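Local coordinates for cell wall surface anchor protein (PDB 4Z1P) that probably serves as a cell-surface adhesin of Streptococcus agalactiae, fixed to the cell wall through a C-terminal LPXTG motif and built with antigen I/II-type C-terminal domains, at residues A107-V112 with G166-I171; T234-L239 with V304-A309. One frame throughout, in Å; residues are numbered along the deposited sequence.

Contact 1 of 2, residues A107-V112 with G166-I171; sequences AGISPV and GYTGNI
I109 and G166 carry most of this small surface contact, with A107 beside them. The end of the I109 side chain does the reaching. Its CG1 stands anti to the carbonyl carbon (chi1 -58°), and a further bend at chi2 (-51°) brings CD1 over the start of strand 165-177. CD1 lies 4.1 Å from G166 CA and 3.6 Å from T168 OG1. The I109 and T168 side chains slide past each other in opposite directions, and the CD1 methyl meets the T168 hydroxyl oxygen.

A107 meets G166 through backbone and methyl. Its carbonyl O sits 3.4 Å from G166 CA in a CH...O contact. A107 CB comes within 3.5 Å of G166 N. The fit is close here: A107 O lies against G166 CA, with I109 CD1 alongside. Two waters bridge the polar groups. One donates to A107 O and accepts from G166 N at 3.0 Å. The other donates to A107 O at 2.7 Å and also, over a longer distance, to G166 O.

A107 and I109 also touch I161 of the neighbouring strand 153-162. Strand 165-177 is an outermost strand of its five-stranded antiparallel sheet, and Y167 and G169 bond through their backbones to strand 153-162. G108 has positive phi (84°) where helix 98-106 ends. The arrangement is that of a Schellman motif closing a helix, whose exit loop packs on the edge strand of an antiparallel sheet in the antigen I/II C2 domain.

Contact 2 of 2, residues T234-L239 with V304-A309; sequences THDLYL and VKRIKA
D236-L239 and V304-R306 pair as antiparallel neighbours in a four-stranded sheet of the antigen I/II C-terminal domain. The short strand axes approach to 4.4 Å, with their directions 153° apart. L237 and K305 form the hydrogen-bonded pair: L237 N gives to K305 O at 2.8 Å, and K305 N gives to L237 O. D236 with R306 and Y238 with V304 are the non-hydrogen-bonded pairs on either side. Beyond the regular strands, I307 N donates to H235 O at 2.9 Å in a nearly straight bond.

The face bearing D236, V304 and R306 holds a salt bridge. The R306 chain starts anti to its backbone N and then bends at chi2 and chi3, which turns the guanidinium back to D236. NE and NH2 grip the single oxygen OD1 side-on, at 2.9 Å for R306 NE to D236 OD1. The carboxylate and guanidinium planes are 29° apart. D236 OD2 is bonded to Y207 OH, and R306 NH1 to T332 OG1 and T334 OG1, which ties the pair to strand 204-210 and to the region of strand 323-333. V304 CG2 packs 3.5 Å from D236 CG, over the face of the carboxylate.

On the face of L237 and K305, L237 CB meets I307 CD1, which reaches in from the loop, and K305 CB meets L239 CD1. At the loop end, K308 crosses the H235 imidazole, with its CD over the ring centre in a CH-pi contact. T234 OG1 sits at the ring edge, in its plane, hydrogen-bonded to ND1. Farther round the same ring, the carbonyl O of A309 stands near the ring plane, 3.0 Å from H235 NE2.

The two contacts follow each other along the chain, contact 1 closing before contact 2 opens. Their centres are 64 Å apart and their nearest atoms about 46 Å apart, on opposite sides of the chain's centre. They share no strand, helix or sheet. Contact 1 lies in the antigen I/II C2 terminal domain, contact 2 in the antigen C-terminal domain. Each half of the chain carries a four-stranded and a five-stranded antiparallel sheet with the same strand orders. Contact 1 sets a loop against the start of an outermost strand of a five-stranded sheet; contact 2 pairs an outermost strand of a four-stranded one. This is consistent with an elongated adhesin stalk of two similarly built modules in series.

Contact 1 of 2, residues A107-V112 with G166-I171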
ATOM      1  N   ALA A 107     -30.352  10.685 -10.620  1.00 16.61           N
ATOM      2  CA  ALA A 107     -29.122  11.324 -11.071  1.00 16.96           C
ATOM      3  C   ALA A 107     -28.299  10.406 -11.914  1.00 16.46           C
ATOM      4  O   ALA A 107     -27.270  10.801 -12.429  1.00 17.70           O
ATOM      5  CB  ALA A 107     -28.277  11.850  -9.897  1.00 16.74           C
ATOM      6  N   GLY A 108     -28.691   9.161 -12.011  1.00 16.61           N
ATOM      7  CA  GLY A 108     -27.935   8.214 -12.801  1.00 19.20           C
ATOM      8  C   GLY A 108     -26.765   7.598 -12.067  1.00 18.53           C
ATOM      9  O   GLY A 108     -25.870   7.078 -12.699  1.00 19.42           O
ATOM     10  N   ILE A 109     -26.729   7.704 -10.751  1.00 16.24           N
ATOM     11  CA  ILE A 109     -25.624   7.206  -9.942  1.00 15.16           C
ATOM     12  C   ILE A 109     -26.063   5.908  -9.228  1.00 16.28           C
ATOM     13  O   ILE A 109     -26.964   5.924  -8.395  1.00 19.49           O
ATOM     14  CB  ILE A 109     -25.256   8.231  -8.872  1.00 15.49           C
ATOM     15  CG1 ILE A 109     -24.890   9.569  -9.487  1.00 16.28           C
ATOM     16  CG2 ILE A 109     -24.086   7.786  -8.019  1.00 18.26           C
ATOM     17  CD1 ILE A 109     -23.842   9.442 -10.583  1.00 16.39           C
ATOM     18  N   SER A 110     -25.359   4.832  -9.488  1.00 14.75           N
ATOM     19  CA  SER A 110     -25.725   3.513  -8.990  1.00 16.45           C
ATOM     20  C   SER A 110     -24.492   2.797  -8.442  1.00 14.33           C
ATOM     21  O   SER A 110     -23.854   2.017  -9.124  1.00 13.86           O
ATOM     22  CB  SER A 110     -26.370   2.671 -10.121  1.00 19.36           C
ATOM     23  OG  SER A 110     -26.774   1.384  -9.617  1.00 21.47           O
ATOM     24  N   PRO A 111     -24.119   3.104  -7.188  1.00 15.72           N
ATOM     25  CA  PRO A 111     -22.937   2.564  -6.567  1.00 14.59           C
ATOM     26  C   PRO A 111     -23.123   1.101  -6.360  1.00 15.67           C
ATOM     27  O   PRO A 111     -24.221   0.662  -6.063  1.00 15.18           O
ATOM     28  CB  PRO A 111     -22.850   3.357  -5.232  1.00 16.72           C
ATOM     29  CG  PRO A 111     -23.754   4.531  -5.467  1.00 15.72           C
ATOM     30  CD  PRO A 111     -24.842   4.042  -6.308  1.00 14.05           C
ATOM     31  N   VAL A 112     -22.051   0.321  -6.515  1.00 17.36           N
ATOM     32  CA  VAL A 112     -22.222  -1.124  -6.540  1.00 19.68           C
ATOM     33  C   VAL A 112     -22.313  -1.688  -5.142  1.00 21.41           C
ATOM     34  O   VAL A 112     -22.952  -2.736  -4.948  1.00 23.85           O
ATOM     35  CB  VAL A 112     -21.095  -1.813  -7.314  1.00 24.06           C
ATOM     36  CG1 VAL A 112     -19.772  -1.795  -6.586  1.00 23.62           C
ATOM     37  CG2 VAL A 112     -21.506  -3.243  -7.699  1.00 26.98           C
ATOM     38  N   GLY A 166     -26.360  14.046 -11.820  1.00 13.46           N
ATOM     39  CA  GLY A 166     -25.176  13.265 -11.491  1.00 13.48           C
ATOM     40  C   GLY A 166     -23.968  13.348 -12.394  1.00 15.18           C
ATOM     41  O   GLY A 166     -24.097  13.343 -13.622  1.00 14.62           O
ATOM     42  N   TYR A 167     -22.771  13.450 -11.829  1.00 11.84           N
ATOM     43  CA  TYR A 167     -21.533  13.415 -12.596  1.00 12.68           C
ATOM     44  C   TYR A 167     -20.609  12.422 -11.934  1.00 13.97           C
ATOM     45  O   TYR A 167     -20.411  12.492 -10.717  1.00 12.67           O
ATOM     46  CB  TYR A 167     -20.903  14.842 -12.717  1.00 12.83           C
ATOM     47  CG  TYR A 167     -21.907  15.852 -13.214  1.00 13.49           C
ATOM     48  CD1 TYR A 167     -22.069  16.068 -14.593  1.00 16.23           C
ATOM     49  CD2 TYR A 167     -22.731  16.553 -12.354  1.00 14.56           C
ATOM     50  CE1 TYR A 167     -23.036  16.923 -15.078  1.00 16.55           C
ATOM     51  CE2 TYR A 167     -23.684  17.441 -12.830  1.00 16.48           C
ATOM     52  CZ  TYR A 167     -23.819  17.625 -14.215  1.00 17.60           C
ATOM     53  OH  TYR A 167     -24.721  18.523 -14.734  1.00 17.66           O
ATOM     54  N   THR A 168     -19.956  11.570 -12.727  1.00 13.40           N
ATOM     55  CA  THR A 168     -19.057  10.561 -12.214  1.00 14.55           C
ATOM     56  C   THR A 168     -17.665  10.943 -12.579  1.00 14.83           C
ATOM     57  O   THR A 168     -17.388  11.407 -13.683  1.00 14.10           O
ATOM     58  CB  THR A 168     -19.438   9.264 -12.868  1.00 16.38           C
ATOM     59  OG1 THR A 168     -20.837   9.068 -12.586  1.00 21.49           O
ATOM     60  CG2 THR A 168     -18.649   8.138 -12.407  1.00 17.46           C
ATOM     61  N   GLY A 169     -16.772  10.708 -11.642  1.00 14.25           N
ATOM     62  CA  GLY A 169     -15.377  11.041 -11.794  1.00 14.29           C
ATOM     63  C   GLY A 169     -14.554   9.855 -12.141  1.00 15.51           C
ATOM     64  O   GLY A 169     -15.071   8.810 -12.525  1.00 16.27           O
ATOM     65  N   ASN A 170     -13.267  10.047 -12.065  1.00 15.20           N
ATOM     66  CA  ASN A 170     -12.301   9.023 -12.387  1.00 19.08           C
ATOM     67  C   ASN A 170     -12.138   7.997 -11.228  1.00 17.69           C
ATOM     68  O   ASN A 170     -12.651   8.185 -10.097  1.00 18.20           O
ATOM     69  CB  ASN A 170     -10.970   9.691 -12.734  1.00 18.42           C
ATOM     70  CG  ASN A 170     -10.379  10.345 -11.544  1.00 18.43           C
ATOM     71  OD1 ASN A 170     -10.937  11.308 -11.041  1.00 17.75           O
ATOM     72  ND2 ASN A 170      -9.334   9.783 -11.021  1.00 18.64           N
ATOM     73  N   ILE A 171     -11.517   6.886 -11.538  1.00 16.17           N
ATOM     74  CA  ILE A 171     -11.343   5.808 -10.586  1.00 17.71           C
ATOM     75  C   ILE A 171      -9.877   5.635 -10.423  1.00 19.39           C
ATOM     76  O   ILE A 171      -9.197   5.285 -11.391  1.00 20.23           O
ATOM     77  CB  ILE A 171     -12.043   4.509 -11.022  1.00 21.06           C
ATOM     78  CG1 ILE A 171     -13.536   4.649 -10.834  1.00 24.24           C
ATOM     79  CG2 ILE A 171     -11.634   3.275 -10.195  1.00 20.83           C
ATOM     80  CD1 ILE A 171     -14.309   3.820 -11.819  1.00 30.04           C
TER
HETATM   81  O   HOH W   1     -28.272  13.434 -14.086  1.00 21.33           O
HETATM   82  O   HOH W   2     -25.441  10.474 -14.442  1.00 32.23           O

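Contact 2 of 2, residues T234-L239 with V304-A309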
ATOM      1  N   THR A 234      22.530 -24.331  19.165  1.00 32.32           N
ATOM      2  CA  THR A 234      22.979 -25.513  19.922  1.00 32.71           C
ATOM      3  C   THR A 234      23.587 -26.504  18.936  1.00 33.57           C
ATOM      4  O   THR A 234      24.416 -27.328  19.312  1.00 31.20           O
ATOM      5  CB  THR A 234      21.794 -26.238  20.595  1.00 33.04           C
ATOM      6  OG1 THR A 234      20.756 -26.456  19.636  1.00 39.04           O
ATOM      7  CG2 THR A 234      21.212 -25.439  21.756  1.00 38.63           C
ATOM      8  N   HIS A 235      23.143 -26.450  17.680  1.00 27.71           N
ATOM      9  CA  HIS A 235      23.549 -27.431  16.703  1.00 25.76           C
ATOM     10  C   HIS A 235      24.282 -26.835  15.510  1.00 24.72           C
ATOM     11  O   HIS A 235      25.023 -27.572  14.832  1.00 24.30           O
ATOM     12  CB  HIS A 235      22.341 -28.259  16.211  1.00 26.47           C
ATOM     13  CG  HIS A 235      21.705 -29.130  17.246  1.00 27.53           C
ATOM     14  ND1 HIS A 235      21.060 -28.629  18.362  1.00 31.89           N
ATOM     15  CD2 HIS A 235      21.503 -30.477  17.269  1.00 30.58           C
ATOM     16  CE1 HIS A 235      20.529 -29.625  19.049  1.00 32.15           C
ATOM     17  NE2 HIS A 235      20.773 -30.756  18.403  1.00 32.19           N
ATOM     18  N   ASP A 236      24.066 -25.532  15.233  1.00 22.27           N
ATOM     19  CA  ASP A 236      24.619 -24.885  14.058  1.00 24.63           C
ATOM     20  C   ASP A 236      25.514 -23.779  14.593  1.00 23.13           C
ATOM     21  O   ASP A 236      25.049 -22.857  15.310  1.00 24.56           O
ATOM     22  CB  ASP A 236      23.560 -24.201  13.152  1.00 23.00           C
ATOM     23  CG  ASP A 236      22.838 -25.144  12.212  1.00 23.78           C
ATOM     24  OD1 ASP A 236      23.270 -26.286  11.994  1.00 22.64           O
ATOM     25  OD2 ASP A 236      21.771 -24.728  11.707  1.00 21.88           O
ATOM     26  N   LEU A 237      26.785 -23.876  14.221  1.00 21.62           N
ATOM     27  CA  LEU A 237      27.811 -22.836  14.485  1.00 22.13           C
ATOM     28  C   LEU A 237      27.851 -21.848  13.306  1.00 20.37           C
ATOM     29  O   LEU A 237      28.143 -22.212  12.202  1.00 18.40           O
ATOM     30  CB  LEU A 237      29.207 -23.482  14.690  1.00 22.69           C
ATOM     31  CG  LEU A 237      30.399 -22.517  14.894  1.00 24.88           C
ATOM     32  CD1 LEU A 237      30.238 -21.695  16.181  1.00 26.00           C
ATOM     33  CD2 LEU A 237      31.668 -23.357  14.933  1.00 26.24           C
ATOM     34  N   TYR A 238      27.421 -20.622  13.540  1.00 20.08           N
ATOM     35  CA  TYR A 238      27.435 -19.597  12.490  1.00 20.55           C
ATOM     36  C   TYR A 238      28.852 -19.304  12.080  1.00 22.97           C
ATOM     37  O   TYR A 238      29.693 -19.062  12.934  1.00 23.59           O
ATOM     38  CB  TYR A 238      26.747 -18.296  12.978  1.00 20.37           C
ATOM     39  CG  TYR A 238      26.867 -17.184  12.009  1.00 21.61           C
ATOM     40  CD1 TYR A 238      26.187 -17.221  10.770  1.00 21.30           C
ATOM     41  CD2 TYR A 238      27.680 -16.089  12.286  1.00 22.92           C
ATOM     42  CE1 TYR A 238      26.354 -16.211   9.838  1.00 20.46           C
ATOM     43  CE2 TYR A 238      27.793 -15.030  11.394  1.00 23.55           C
ATOM     44  CZ  TYR A 238      27.121 -15.112  10.165  1.00 21.85           C
ATOM     45  OH  TYR A 238      27.259 -14.087   9.289  1.00 20.88           O
ATOM     46  N   LEU A 239      29.106 -19.326  10.794  1.00 20.97           N
ATOM     47  CA  LEU A 239      30.416 -19.027  10.244  1.00 22.82           C
ATOM     48  C   LEU A 239      30.448 -17.717   9.525  1.00 23.30           C
ATOM     49  O   LEU A 239      31.332 -16.912   9.797  1.00 23.10           O
ATOM     50  CB  LEU A 239      30.852 -20.134   9.291  1.00 23.34           C
ATOM     51  CG  LEU A 239      30.952 -21.519   9.967  1.00 22.91           C
ATOM     52  CD1 LEU A 239      31.316 -22.513   8.908  1.00 25.83           C
ATOM     53  CD2 LEU A 239      31.998 -21.510  11.048  1.00 23.60           C
ATOM     54  N   VAL A 304      26.887 -22.309   7.986  1.00 18.87           N
ATOM     55  CA  VAL A 304      27.011 -22.739   9.348  1.00 18.71           C
ATOM     56  C   VAL A 304      27.719 -24.103   9.322  1.00 20.48           C
ATOM     57  O   VAL A 304      27.777 -24.768   8.287  1.00 21.23           O
ATOM     58  CB  VAL A 304      25.639 -22.889  10.086  1.00 19.60           C
ATOM     59  CG1 VAL A 304      24.883 -21.578  10.080  1.00 19.22           C
ATOM     60  CG2 VAL A 304      24.816 -24.037   9.538  1.00 19.61           C
ATOM     61  N   LYS A 305      28.202 -24.518  10.489  1.00 20.80           N
ATOM     62  CA  LYS A 305      28.821 -25.832  10.607  1.00 21.67           C
ATOM     63  C   LYS A 305      27.990 -26.600  11.615  1.00 19.50           C
ATOM     64  O   LYS A 305      27.657 -26.049  12.655  1.00 20.75           O
ATOM     65  CB  LYS A 305      30.274 -25.666  11.113  1.00 23.56           C
ATOM     66  CG  LYS A 305      31.103 -26.943  10.937  1.00 28.94           C
ATOM     67  CD  LYS A 305      32.463 -26.824  11.602  1.00 31.00           C
ATOM     68  CE  LYS A 305      33.458 -27.766  10.988  1.00 35.61           C
ATOM     69  NZ  LYS A 305      34.741 -27.192  11.385  1.00 39.33           N
ATOM     70  N   ARG A 306      27.716 -27.878  11.310  1.00 18.06           N
ATOM     71  CA  ARG A 306      26.955 -28.775  12.135  1.00 19.46           C
ATOM     72  C   ARG A 306      27.856 -29.303  13.236  1.00 22.50           C
ATOM     73  O   ARG A 306      28.781 -30.063  13.000  1.00 22.86           O
ATOM     74  CB  ARG A 306      26.359 -29.916  11.274  1.00 20.53           C
ATOM     75  CG  ARG A 306      25.422 -30.931  11.988  1.00 22.64           C
ATOM     76  CD  ARG A 306      24.287 -30.282  12.815  1.00 23.05           C
ATOM     77  NE  ARG A 306      23.656 -29.197  12.053  1.00 24.50           N
ATOM     78  CZ  ARG A 306      22.843 -29.389  11.007  1.00 23.27           C
ATOM     79  NH1 ARG A 306      22.526 -30.619  10.665  1.00 21.43           N
ATOM     80  NH2 ARG A 306      22.343 -28.343  10.318  1.00 22.36           N
ATOM     81  N   ILE A 307      27.572 -28.903  14.450  1.00 23.46           N
ATOM     82  CA  ILE A 307      28.430 -29.278  15.556  1.00 26.25           C
ATOM     83  C   ILE A 307      27.709 -30.054  16.631  1.00 26.22           C
ATOM     84  O   ILE A 307      28.255 -30.246  17.707  1.00 28.16           O
ATOM     85  CB  ILE A 307      29.114 -28.063  16.191  1.00 27.96           C
ATOM     86  CG1 ILE A 307      28.065 -26.998  16.576  1.00 30.54           C
ATOM     87  CG2 ILE A 307      30.197 -27.575  15.259  1.00 28.51           C
ATOM     88  CD1 ILE A 307      28.687 -25.840  17.318  1.00 34.66           C
ATOM     89  N   LYS A 308      26.507 -30.550  16.355  1.00 24.07           N
ATOM     90  CA  LYS A 308      25.851 -31.438  17.334  1.00 25.58           C
ATOM     91  C   LYS A 308      24.825 -32.284  16.634  1.00 28.67           C
ATOM     92  O   LYS A 308      24.228 -31.858  15.601  1.00 29.26           O
ATOM     93  CB  LYS A 308      25.278 -30.636  18.523  1.00 28.22           C
ATOM     94  CG  LYS A 308      24.843 -31.437  19.768  1.00 30.49           C
ATOM     95  CD  LYS A 308      24.134 -30.522  20.766  1.00 31.46           C
ATOM     96  CE  LYS A 308      23.993 -31.122  22.154  1.00 36.49           C
ATOM     97  NZ  LYS A 308      22.778 -31.967  22.254  1.00 36.71           N
ATOM     98  N   ALA A 309      24.659 -33.511  17.134  1.00 29.01           N
ATOM     99  CA  ALA A 309      23.728 -34.454  16.554  1.00 30.68           C
ATOM    100  C   ALA A 309      22.289 -34.059  16.894  1.00 30.13           C
ATOM    101  O   ALA A 309      22.028 -33.442  17.933  1.00 31.49           O
ATOM    102  CB  ALA A 309      24.006 -35.874  17.044  1.00 34.06           C
TER